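Local coordinates for membrane-associated protein VP24 (Marburg virus - Musoke, Kenya, 1980, PDB 4OR8) that probably serves as a minor matrix protein of the virion, taking part in nucleocapsid assembly and in budding of virus particles, at residues 117-122 and 175-180. Numbering follows the deposited sequence.
Sequences KDQELQ and FNKMFT
Asp118 and Glu120 converge on the ammonium group of Lys177 in a three-residue salt-bridge network that ties the loop between helices 104-115 and 127-142 to the last turn of helix 161-178. The backbones stay well apart, with 10.6 Å between the CA atoms of Asp118 and Phe175, and the gap is bridged by side chains, with Lys177 the one residue of 175-180 that takes part. Asp118, buried against Phe174 of the same helix, and Lys177 approach each other from opposite directions. With chi1 at -164° the Asp118 carboxylate swings away from the backbone N, and OD2 comes to 3.6 Å from Lys177 NZ, a long salt bridge. The backbone carbonyl of Asp118 accepts from both Leu121 N and Gln122 N within a compact turn. Gln119 bends at chi2 (-77°) and brings its NE2 to 3.8 Å from Lys177 NZ, a neighbouring contact between two nitrogen donors. Glu120, more exposed, reaches out with an extended chain, its side chain also touching Asn173. Next in the loop, Leu121 turns to Ile166 and Leu167, so the loop meets helix 161-178 through apolar as well as charged contacts. The two carboxylates probably share the lysine's positive charge, with Glu120, the nearer, perhaps contributing more. Lys177 itself bends at chi3 (-50°), and its NZ donates to Glu120 OE1 at 3.1 Å, meeting that oxygen nearly in line with its C-O bond.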
loop_
_atom_site.group_PDB
_atom_site.type_symbol
_atom_site.label_atom_id
_atom_site.label_comp_id
_atom_site.label_asym_id
_atom_site.label_seq_id
_atom_site.Cartn_x
_atom_site.Cartn_y
_atom_site.Cartn_z
ATOM N N LYS B 117 -4.167 23.162 0.824
ATOM C CA LYS B 117 -5.402 23.931 0.949
ATOM C C LYS B 117 -6.296 23.384 2.058
ATOM O O LYS B 117 -7.434 23.820 2.195
ATOM C CB LYS B 117 -6.175 24.002 -0.375
ATOM C CG LYS B 117 -5.406 24.656 -1.518
ATOM C CD LYS B 117 -4.976 26.080 -1.184
ATOM C CE LYS B 117 -6.181 27.002 -1.045
ATOM N NZ LYS B 117 -5.782 28.389 -0.671
ATOM N N ASP B 118 -5.775 22.449 2.855
ATOM C CA ASP B 118 -6.531 21.880 3.976
ATOM C C ASP B 118 -6.962 22.972 4.958
ATOM O O ASP B 118 -6.158 23.814 5.354
ATOM C CB ASP B 118 -5.722 20.797 4.706
ATOM C CG ASP B 118 -6.594 19.917 5.604
ATOM O OD1 ASP B 118 -7.561 19.312 5.088
ATOM O OD2 ASP B 118 -6.323 19.828 6.822
ATOM N N GLN B 119 -8.234 22.949 5.349
ATOM C CA GLN B 119 -8.803 23.976 6.223
ATOM C C GLN B 119 -8.168 24.004 7.613
ATOM O O GLN B 119 -8.132 25.043 8.273
ATOM C CB GLN B 119 -10.325 23.804 6.347
ATOM C CG GLN B 119 -10.775 22.489 6.991
ATOM C CD GLN B 119 -10.677 21.292 6.050
ATOM O OE1 GLN B 119 -10.778 21.435 4.829
ATOM N NE2 GLN B 119 -10.476 20.107 6.619
ATOM N N GLU B 120 -7.669 22.856 8.051
ATOM C CA GLU B 120 -7.086 22.739 9.375
ATOM C C GLU B 120 -5.675 23.313 9.379
ATOM O O GLU B 120 -5.155 23.702 10.423
ATOM C CB GLU B 120 -7.066 21.275 9.811
ATOM C CG GLU B 120 -6.854 21.065 11.298
ATOM C CD GLU B 120 -7.127 19.636 11.721
ATOM O OE1 GLU B 120 -7.404 18.800 10.833
ATOM O OE2 GLU B 120 -7.068 19.350 12.937
ATOM N N LEU B 121 -5.066 23.372 8.200
ATOM C CA LEU B 121 -3.712 23.892 8.055
ATOM C C LEU B 121 -3.679 25.413 7.921
ATOM O O LEU B 121 -2.825 26.080 8.504
ATOM C CB LEU B 121 -3.033 23.256 6.843
ATOM C CG LEU B 121 -1.691 23.862 6.424
ATOM C CD1 LEU B 121 -0.709 23.871 7.595
ATOM C CD2 LEU B 121 -1.112 23.091 5.252
ATOM N N GLN B 122 -4.621 25.950 7.155
ATOM C CA GLN B 122 -4.644 27.366 6.824
ATOM C C GLN B 122 -5.309 28.189 7.915
ATOM O O GLN B 122 -5.585 29.379 7.748
ATOM C CB GLN B 122 -5.366 27.553 5.499
ATOM C CG GLN B 122 -4.663 26.876 4.358
ATOM C CD GLN B 122 -5.448 26.988 3.092
ATOM O OE1 GLN B 122 -6.666 26.805 3.090
ATOM N NE2 GLN B 122 -4.767 27.310 1.999
ATOM N N PHE B 175 -2.166 13.766 5.381
ATOM C CA PHE B 175 -1.836 12.405 4.989
ATOM C C PHE B 175 -2.494 11.438 5.951
ATOM O O PHE B 175 -3.047 10.419 5.543
ATOM C CB PHE B 175 -0.323 12.190 5.013
ATOM C CG PHE B 175 0.401 12.843 3.876
ATOM C CD1 PHE B 175 -0.275 13.222 2.730
ATOM C CD2 PHE B 175 1.762 13.074 3.952
ATOM C CE1 PHE B 175 0.395 13.821 1.682
ATOM C CE2 PHE B 175 2.436 13.671 2.907
ATOM C CZ PHE B 175 1.751 14.045 1.770
ATOM N N ASN B 176 -2.438 11.778 7.232
ATOM C CA ASN B 176 -3.005 10.940 8.276
ATOM C C ASN B 176 -4.520 10.794 8.176
ATOM O O ASN B 176 -5.063 9.717 8.431
ATOM C CB ASN B 176 -2.623 11.477 9.655
ATOM C CG ASN B 176 -3.241 10.677 10.779
ATOM O OD1 ASN B 176 -2.707 9.646 11.187
ATOM N ND2 ASN B 176 -4.378 11.144 11.287
ATOM N N LYS B 177 -5.206 11.872 7.816
ATOM C CA LYS B 177 -6.657 11.813 7.709
ATOM C C LYS B 177 -7.089 11.096 6.429
ATOM O O LYS B 177 -8.210 10.599 6.336
ATOM C CB LYS B 177 -7.289 13.206 7.828
ATOM C CG LYS B 177 -6.972 14.152 6.696
ATOM C CD LYS B 177 -7.054 15.603 7.156
ATOM C CE LYS B 177 -8.356 15.897 7.883
ATOM N NZ LYS B 177 -8.436 17.323 8.316
ATOM N N MET B 178 -6.187 11.026 5.455
ATOM C CA MET B 178 -6.435 10.253 4.242
ATOM C C MET B 178 -6.522 8.764 4.558
ATOM O O MET B 178 -7.211 8.010 3.869
ATOM C CB MET B 178 -5.327 10.485 3.222
ATOM C CG MET B 178 -5.362 11.836 2.545
ATOM S SD MET B 178 -4.083 11.924 1.277
ATOM C CE MET B 178 -4.496 10.482 0.305
ATOM N N PHE B 179 -5.814 8.345 5.600
ATOM C CA PHE B 179 -5.851 6.955 6.032
ATOM C C PHE B 179 -7.086 6.638 6.871
ATOM O O PHE B 179 -7.296 5.493 7.273
ATOM C CB PHE B 179 -4.574 6.587 6.785
ATOM C CG PHE B 179 -3.399 6.358 5.886
ATOM C CD1 PHE B 179 -3.228 5.138 5.256
ATOM C CD2 PHE B 179 -2.475 7.362 5.656
ATOM C CE1 PHE B 179 -2.153 4.921 4.419
ATOM C CE2 PHE B 179 -1.397 7.150 4.818
ATOM C CZ PHE B 179 -1.236 5.926 4.199
ATOM N N THR B 180 -7.904 7.650 7.133
ATOM C CA THR B 180 -9.183 7.403 7.779
ATOM C C THR B 180 -10.201 6.962 6.731
ATOM O O THR B 180 -11.244 6.405 7.067
ATOM C CB THR B 180 -9.701 8.632 8.555
ATOM O OG1 THR B 180 -10.110 9.653 7.637
ATOM C CG2 THR B 180 -8.618 9.177 9.476
#